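Local coordinates for 3-phosphoshikimate 1-carboxyvinyltransferase (Streptomyces sviceus, PDB 7M0O), which probably transfers the enolpyruvyl group of phosphoenolpyruvate to the 5-hydroxyl of shikimate-3-phosphate, the sixth step of chorismate biosynthesis, at residues Ser224-Tyr228 and Arg367-Ser371; Gly285-Arg291 and Pro310-Val316; Asp295-Ala301 and Arg326-Cys330. All blocks are in the same frame, centred on the assembly; numbering follows the deposited sequence.

Contact 1 of 3, residues Ser224-Tyr228 and Arg367-Ser371; sequences STASY and RIVMS. With PO4 (phosphate ion), chain B.
Tyr-228 lays one face of its ring under Met-370, whose CB stands 3.6 Å from the ring centroid and only 8° off the normal, a CH-pi contact over the middle of the ring. The thioether continues past one side of the same ring, SD coming obliquely within 4.5 Å of the centroid in a Met-aromatic contact; a bend at the last torsion brings CE back to 3.8 Å from Tyr-228 CE2. On the opposite face sits Ser-227 OG, which is held by Ser-224 O and by Thr-299 of helix 297-303, so the ring is sandwiched between its own helix and helix 366-375. At its edge Ser-371 OG lies near the ring plane, 3.3 Å from CE1, while donating to Arg-367 O one turn back.

The phenol end meets Arg-367. Its NH1 donates to Tyr-228 OH at 3.1 Å and 164°, with the hydroxyl in the guanidinium plane and the two flat groups 10° from coplanar. A water joins NH1 to Thr-225 OG1, and another links Tyr-228 OH with Ser-371 OG. Ser-224 brings CB to 3.6 Å from Arg-367 NH1, its hydroxyl being engaged by Asp-254. At another part of the guanidinium edge, NE gives a hydrogen bond of 2.8 Å to phosphate O2 and NH2 one to O3; Arg-326 and His-366 also hold this ion.

With NH1 bonded to Tyr-228 OH and a water, and NE and NH2 to phosphate, the rotation of the guanidinium is probably well defined. Arg-367 is a predicted phosphoenolpyruvate ligand, so the phosphate probably marks part of that subsite, with Tyr-228 as a second-shell residue that positions the arginine.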
# COMPACT_ATOMS: atom_id res chain seq x y z
N SER A 224 -2.71 -7.04 -2.83
CA SER A 224 -1.90 -7.44 -3.97
C SER A 224 -1.07 -8.67 -3.63
O SER A 224 -0.98 -9.62 -4.41
CB SER A 224 -0.99 -6.28 -4.39
OG SER A 224 -1.73 -5.09 -4.55
N THR A 225 -0.48 -8.68 -2.44
CA THR A 225 0.20 -9.86 -1.93
C THR A 225 -0.76 -11.04 -1.80
O THR A 225 -0.39 -12.18 -2.10
CB THR A 225 0.83 -9.53 -0.57
OG1 THR A 225 1.88 -8.58 -0.77
CG2 THR A 225 1.38 -10.78 0.12
N ALA A 226 -2.00 -10.77 -1.40
CA ALA A 226 -2.97 -11.85 -1.24
C ALA A 226 -3.33 -12.51 -2.56
O ALA A 226 -3.73 -13.68 -2.55
CB ALA A 226 -4.25 -11.34 -0.57
N SER A 227 -3.16 -11.81 -3.69
CA SER A 227 -3.63 -12.36 -4.96
C SER A 227 -2.91 -13.65 -5.30
O SER A 227 -3.53 -14.56 -5.87
CB SER A 227 -3.44 -11.33 -6.10
OG SER A 227 -2.09 -11.19 -6.53
N TYR A 228 -1.63 -13.77 -4.92
CA TYR A 228 -0.88 -14.98 -5.25
C TYR A 228 -1.39 -16.17 -4.46
O TYR A 228 -1.42 -17.29 -4.99
CB TYR A 228 0.62 -14.77 -4.99
CG TYR A 228 1.08 -13.48 -5.61
CD1 TYR A 228 1.21 -13.37 -6.99
CD2 TYR A 228 1.33 -12.37 -4.82
CE1 TYR A 228 1.59 -12.18 -7.57
CE2 TYR A 228 1.71 -11.16 -5.40
CZ TYR A 228 1.83 -11.08 -6.76
OH TYR A 228 2.19 -9.88 -7.33
N ARG A 367 6.52 -8.69 -8.71
CA ARG A 367 5.29 -9.34 -9.15
C ARG A 367 5.54 -10.41 -10.22
O ARG A 367 4.77 -11.36 -10.32
CB ARG A 367 4.30 -8.31 -9.67
CG ARG A 367 4.12 -7.14 -8.69
CD ARG A 367 2.66 -6.76 -8.49
NE ARG A 367 2.59 -5.73 -7.44
CZ ARG A 367 2.38 -5.99 -6.16
NH1 ARG A 367 2.18 -7.25 -5.75
NH2 ARG A 367 2.37 -5.01 -5.27
N ILE A 368 6.61 -10.29 -11.02
CA ILE A 368 6.94 -11.38 -11.94
C ILE A 368 7.38 -12.62 -11.16
O ILE A 368 6.97 -13.74 -11.47
CB ILE A 368 8.01 -10.93 -12.96
CG1 ILE A 368 7.52 -9.73 -13.79
CG2 ILE A 368 8.42 -12.09 -13.89
CD1 ILE A 368 6.23 -10.00 -14.58
N VAL A 369 8.20 -12.44 -10.12
CA VAL A 369 8.65 -13.59 -9.33
C VAL A 369 7.48 -14.21 -8.58
O VAL A 369 7.28 -15.43 -8.59
CB VAL A 369 9.78 -13.17 -8.37
CG1 VAL A 369 10.10 -14.33 -7.40
CG2 VAL A 369 11.02 -12.81 -9.16
N MET A 370 6.68 -13.38 -7.90
CA MET A 370 5.60 -13.94 -7.10
C MET A 370 4.56 -14.62 -7.98
O MET A 370 4.01 -15.67 -7.61
CB MET A 370 4.98 -12.85 -6.22
CG MET A 370 5.92 -12.42 -5.09
SD MET A 370 5.23 -11.32 -3.84
CE MET A 370 5.16 -9.79 -4.73
N SER A 371 4.28 -14.05 -9.15
CA SER A 371 3.27 -14.65 -10.03
C SER A 371 3.71 -16.02 -10.54
O SER A 371 2.93 -16.98 -10.46
CB SER A 371 2.97 -13.73 -11.21
OG SER A 371 2.34 -12.55 -10.77
P PO4 B . 3.68 -2.16 -7.49
O1 PO4 B . 2.41 -1.40 -7.23
O2 PO4 B . 3.37 -3.23 -8.51
O3 PO4 B . 4.16 -2.76 -6.19
O4 PO4 B . 4.69 -1.18 -8.03
O HOH W 1 2.73 -7.24 -2.89
O HOH W 2 0.94 -9.74 -9.77

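Contact 2 of 3, residues Gly285-Arg291 and Pro310-Val316; sequences GLTANMR and PVRIEDV
Ala-288 N donates to Arg-312 O at 2.8 Å, and Arg-312 N to Leu-286 O and Glu-314 N to Ala-288 O are similarly short and straight; Met-290 N to Glu-314 O continues the pattern between the two parallel strands. On the face carrying Thr-287, Arg-312 NE pairs with Glu-314 OE2 at 2.8 Å, while Arg-312 NH1 finds Glu-349 of the next strand.

Where the strands end, Asn-289 ND2 donates to Asp-315 OD2 over 3.1 Å; the oxygen, accepting on its anti lone pair, lies 21° out of the amide plane of Asn-289. Arg-291 reaches the same oxygen with NE in a weak salt bridge of 3.3 Å, its side chain running alongside that of Asp-315. The amide oxygen of Asn-289 turns back to its own chain: OD1 accepts from Arg-291 N at 3.0 Å, closing an Asx turn. At Thr-287, chi1 of -66° puts the hydroxyl beside the backbone N and leaves the methyl CG2 to face Glu-314, 3.6 Å from OE1.

The face of Ala-288 and Ile-313 is apolar. Met-290, just past the strand, sets SD 3.7 Å from Ile-313 CG2 and CB 3.9 Å from Val-316 CG1, and Leu-300 of helix 297-303 covers Met-290, Val-311 and Ile-313. This is the parallel strand pair of a beta-alpha-beta unit, the helix packed on one face. Its chemistry is split accordingly: charged pairs line the Thr-287 face, apolar chains seat the helix, and Asp-315 ties both strand ends together through one carboxylate oxygen.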
# COMPACT_ATOMS: atom_id res chain seq x y z
N GLY A 285 -11.35 -20.35 -19.25
CA GLY A 285 -10.83 -19.17 -19.91
C GLY A 285 -11.85 -18.05 -20.01
O GLY A 285 -13.06 -18.25 -19.90
N LEU A 286 -11.34 -16.84 -20.23
CA LEU A 286 -12.18 -15.66 -20.25
C LEU A 286 -11.38 -14.49 -20.80
O LEU A 286 -10.16 -14.57 -20.96
CB LEU A 286 -12.73 -15.29 -18.87
CG LEU A 286 -11.85 -15.33 -17.61
CD1 LEU A 286 -10.65 -14.40 -17.66
CD2 LEU A 286 -12.68 -15.05 -16.36
N THR A 287 -12.09 -13.41 -21.07
CA THR A 287 -11.52 -12.09 -21.28
C THR A 287 -11.76 -11.26 -20.03
O THR A 287 -12.89 -11.20 -19.54
CB THR A 287 -12.16 -11.41 -22.49
OG1 THR A 287 -11.82 -12.13 -23.67
CG2 THR A 287 -11.67 -9.97 -22.59
N ALA A 288 -10.72 -10.60 -19.53
CA ALA A 288 -10.83 -9.80 -18.32
C ALA A 288 -10.23 -8.42 -18.57
O ALA A 288 -9.07 -8.29 -18.99
CB ALA A 288 -10.12 -10.49 -17.15
N ASN A 289 -11.03 -7.38 -18.34
CA ASN A 289 -10.51 -6.02 -18.33
C ASN A 289 -9.88 -5.78 -16.96
O ASN A 289 -10.60 -5.74 -15.95
CB ASN A 289 -11.64 -5.03 -18.62
CG ASN A 289 -11.18 -3.58 -18.62
OD1 ASN A 289 -10.41 -3.15 -17.76
ND2 ASN A 289 -11.68 -2.82 -19.57
N MET A 290 -8.55 -5.63 -16.91
CA MET A 290 -7.86 -5.48 -15.63
C MET A 290 -7.29 -4.08 -15.42
O MET A 290 -6.34 -3.90 -14.64
CB MET A 290 -6.78 -6.55 -15.48
CG MET A 290 -7.38 -7.97 -15.45
SD MET A 290 -6.21 -9.32 -15.06
CE MET A 290 -6.13 -9.26 -13.27
N ARG A 291 -7.86 -3.06 -16.09
CA ARG A 291 -7.36 -1.69 -15.95
C ARG A 291 -7.25 -1.25 -14.50
O ARG A 291 -6.24 -0.68 -14.08
CB ARG A 291 -8.26 -0.71 -16.72
CG ARG A 291 -7.80 0.74 -16.57
CD ARG A 291 -8.68 1.69 -17.35
NE ARG A 291 -10.09 1.30 -17.24
CZ ARG A 291 -10.90 1.69 -16.26
NH1 ARG A 291 -10.45 2.50 -15.30
NH2 ARG A 291 -12.16 1.28 -16.25
N PRO A 310 -8.55 -19.69 -24.19
CA PRO A 310 -7.67 -18.52 -24.08
C PRO A 310 -8.06 -17.59 -22.94
O PRO A 310 -9.24 -17.41 -22.61
CB PRO A 310 -7.83 -17.82 -25.43
CG PRO A 310 -8.12 -18.94 -26.37
CD PRO A 310 -8.93 -19.94 -25.59
N VAL A 311 -7.04 -16.99 -22.33
CA VAL A 311 -7.21 -15.96 -21.33
C VAL A 311 -6.72 -14.67 -21.98
O VAL A 311 -5.54 -14.56 -22.32
CB VAL A 311 -6.45 -16.27 -20.03
CG1 VAL A 311 -6.53 -15.09 -19.08
CG2 VAL A 311 -7.03 -17.54 -19.38
N ARG A 312 -7.62 -13.73 -22.19
CA ARG A 312 -7.26 -12.46 -22.79
C ARG A 312 -7.42 -11.36 -21.76
O ARG A 312 -8.53 -11.13 -21.26
CB ARG A 312 -8.12 -12.18 -24.03
CG ARG A 312 -7.70 -10.92 -24.78
CD ARG A 312 -8.46 -10.79 -26.09
NE ARG A 312 -8.32 -9.49 -26.73
CZ ARG A 312 -7.55 -9.26 -27.80
NH1 ARG A 312 -6.86 -10.25 -28.34
NH2 ARG A 312 -7.50 -8.05 -28.33
N ILE A 313 -6.32 -10.66 -21.46
CA ILE A 313 -6.31 -9.57 -20.49
C ILE A 313 -6.26 -8.25 -21.25
O ILE A 313 -5.33 -8.02 -22.03
CB ILE A 313 -5.12 -9.71 -19.51
CG1 ILE A 313 -5.18 -11.05 -18.78
CG2 ILE A 313 -5.11 -8.57 -18.49
CD1 ILE A 313 -4.00 -11.23 -17.82
N GLU A 314 -7.26 -7.39 -21.04
CA GLU A 314 -7.44 -6.20 -21.86
C GLU A 314 -7.35 -4.93 -21.01
O GLU A 314 -7.53 -4.97 -19.79
CB GLU A 314 -8.80 -6.21 -22.59
CG GLU A 314 -8.86 -7.22 -23.71
CD GLU A 314 -10.19 -7.23 -24.44
OE1 GLU A 314 -11.18 -6.67 -23.92
OE2 GLU A 314 -10.25 -7.83 -25.53
N ASP A 315 -7.05 -3.81 -21.69
CA ASP A 315 -7.05 -2.48 -21.09
C ASP A 315 -5.94 -2.33 -20.04
O ASP A 315 -6.13 -1.68 -19.01
CB ASP A 315 -8.42 -2.15 -20.49
CG ASP A 315 -8.77 -0.65 -20.54
OD1 ASP A 315 -7.94 0.19 -20.97
OD2 ASP A 315 -9.90 -0.32 -20.12
N VAL A 316 -4.76 -2.88 -20.33
CA VAL A 316 -3.65 -2.86 -19.39
C VAL A 316 -2.45 -2.15 -20.00
O VAL A 316 -1.31 -2.57 -19.82
CB VAL A 316 -3.28 -4.28 -18.91
CG1 VAL A 316 -4.32 -4.77 -17.90
CG2 VAL A 316 -3.17 -5.27 -20.09

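Contact 3 of 3, residues Asp295-Ala301 and Arg326-Cys330; sequences DTMPTLA and RLEAC. With PO4 (phosphate ion), chain B.
Cys-330 SG is the apolar centre, set among three side chains of the facing helix: Pro-298 CB at 3.7 Å, Ala-301 CB at 4.0 Å and Met-297 SD, also at 4.0 Å. With chi1 -77° the sulfur stands anti to its own carbonyl carbon and turns toward helix 297-303. Met-297 folds back on itself at chi2 and chi3, which carries CE over the first turn of the partner helix, 3.8 Å from Arg-326 O and 3.9 Å from Arg-326 CB. The ring of Pro-298 comes up beside the Arg-326 chain, CG to CD.

From this apolar centre Arg-326 runs out, extended from CG to NE, and its guanidinium arrives at the phosphate. NH1 and NH2 both donate to phosphate O2, at 2.9 and 2.8 Å, a fork on a single oxygen. NH1 also makes a weak, bent salt bridge of 3.2 Å to Asp-295 OD1, which lies at the guanidinium edge although the carboxylate plane is turned 73° from it. NE is salt-bridged to Asp-365, the stronger acidic partner, which probably helps set the position of the guanidinium. Asp-295 is the predicted proton acceptor and Arg-326 a predicted phosphoenolpyruvate ligand, so this polar edge is probably part of the catalytic cleft.

Helices 297-303 and 326-336 run almost parallel here, their segment axes 16° apart. Helix 366-375 packs against both, Ser-371 on Pro-298 and Arg-367 on Arg-326; helix 223-235 meets Thr-299, and Phe-257 of helix 257-263 covers Leu-300.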
# COMPACT_ATOMS: atom_id res chain seq x y z
N ASP A 295 -2.06 -4.37 -11.08
CA ASP A 295 -0.95 -5.03 -10.39
C ASP A 295 -1.16 -6.55 -10.29
O ASP A 295 -0.18 -7.27 -10.03
CB ASP A 295 -0.76 -4.44 -9.00
CG ASP A 295 -0.09 -3.05 -9.03
OD1 ASP A 295 0.46 -2.65 -10.08
OD2 ASP A 295 -0.10 -2.34 -8.01
N THR A 296 -2.39 -7.04 -10.46
CA THR A 296 -2.67 -8.47 -10.46
C THR A 296 -2.78 -9.07 -11.86
O THR A 296 -3.00 -10.29 -11.99
CB THR A 296 -3.96 -8.80 -9.67
OG1 THR A 296 -5.14 -8.30 -10.34
CG2 THR A 296 -3.87 -8.25 -8.26
N MET A 297 -2.57 -8.27 -12.91
CA MET A 297 -2.47 -8.85 -14.25
C MET A 297 -1.45 -9.98 -14.32
O MET A 297 -1.79 -11.03 -14.90
CB MET A 297 -2.16 -7.75 -15.28
CG MET A 297 -1.92 -8.31 -16.70
SD MET A 297 -0.27 -8.98 -17.02
CE MET A 297 0.74 -7.50 -16.91
N PRO A 298 -0.24 -9.87 -13.75
CA PRO A 298 0.68 -11.01 -13.83
C PRO A 298 0.18 -12.22 -13.06
O PRO A 298 0.47 -13.35 -13.47
CB PRO A 298 2.00 -10.46 -13.24
CG PRO A 298 1.89 -8.93 -13.48
CD PRO A 298 0.42 -8.65 -13.26
N THR A 299 -0.56 -12.01 -11.98
CA THR A 299 -1.10 -13.14 -11.22
C THR A 299 -2.00 -13.99 -12.10
O THR A 299 -1.96 -15.23 -12.04
CB THR A 299 -1.84 -12.64 -9.99
OG1 THR A 299 -1.06 -11.64 -9.33
CG2 THR A 299 -2.09 -13.79 -9.02
N LEU A 300 -2.85 -13.34 -12.92
CA LEU A 300 -3.69 -14.08 -13.85
C LEU A 300 -2.88 -14.69 -14.99
O LEU A 300 -3.13 -15.83 -15.39
CB LEU A 300 -4.79 -13.17 -14.41
CG LEU A 300 -5.70 -13.87 -15.43
CD1 LEU A 300 -6.34 -15.11 -14.82
CD2 LEU A 300 -6.79 -12.94 -15.99
N ALA A 301 -1.93 -13.94 -15.54
CA ALA A 301 -1.13 -14.48 -16.64
C ALA A 301 -0.44 -15.78 -16.25
O ALA A 301 -0.30 -16.68 -17.08
CB ALA A 301 -0.10 -13.44 -17.08
N ARG A 326 5.60 -5.03 -17.85
CA ARG A 326 5.10 -6.27 -17.27
C ARG A 326 4.32 -7.11 -18.26
O ARG A 326 4.27 -8.34 -18.13
CB ARG A 326 4.22 -5.99 -16.05
CG ARG A 326 4.98 -5.58 -14.82
CD ARG A 326 4.06 -5.28 -13.66
NE ARG A 326 4.84 -5.01 -12.46
CZ ARG A 326 4.36 -4.49 -11.34
NH1 ARG A 326 3.09 -4.16 -11.23
NH2 ARG A 326 5.18 -4.30 -10.31
N LEU A 327 3.70 -6.46 -19.25
CA LEU A 327 3.05 -7.18 -20.33
C LEU A 327 4.07 -7.99 -21.12
O LEU A 327 3.92 -9.20 -21.29
CB LEU A 327 2.28 -6.20 -21.22
CG LEU A 327 1.14 -6.73 -22.11
CD1 LEU A 327 0.13 -5.65 -22.50
CD2 LEU A 327 1.70 -7.40 -23.35
N GLU A 328 5.17 -7.35 -21.54
CA GLU A 328 6.19 -8.08 -22.29
C GLU A 328 6.87 -9.13 -21.42
O GLU A 328 7.24 -10.20 -21.92
CB GLU A 328 7.23 -7.12 -22.86
CG GLU A 328 6.72 -6.21 -23.95
CD GLU A 328 6.33 -6.94 -25.23
OE1 GLU A 328 6.96 -7.96 -25.57
OE2 GLU A 328 5.37 -6.50 -25.88
N ALA A 329 7.11 -8.82 -20.14
CA ALA A 329 7.79 -9.77 -19.26
C ALA A 329 6.95 -11.02 -19.04
O ALA A 329 7.48 -12.14 -19.02
CB ALA A 329 8.11 -9.11 -17.92
N CYS A 330 5.63 -10.87 -18.89
CA CYS A 330 4.76 -12.03 -18.80
C CYS A 330 4.80 -12.86 -20.07
O CYS A 330 4.88 -14.09 -20.02
CB CYS A 330 3.33 -11.58 -18.47
SG CYS A 330 3.11 -11.15 -16.72
P PO4 B . 3.68 -2.16 -7.49
O1 PO4 B . 2.41 -1.40 -7.23
O2 PO4 B . 3.37 -3.23 -8.51
O3 PO4 B . 4.16 -2.76 -6.19
O4 PO4 B . 4.69 -1.18 -8.03

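Contacts 1 and 3 have centres about 9 Å apart and converge on one phosphate, reached by Arg-367 from contact 1 and Arg-326 from contact 3. They also touch directly in close packing, Ser-371 OG lying 3.2 Å from Thr-299 N. Contact 2 sits farther from the ion, its centre about 11 Å from that of contact 3 and about 17 Å from that of contact 1. It leans on contact 3 through packing, Ile-313 CD1 to Met-297 O at 3.7 Å. Helix 297-303 thus serves as the shared element, the 3-10 turn leading into it bearing Asp-295, the predicted proton acceptor, while the parallel strands 286-289 and 311-314 flank it in sequence.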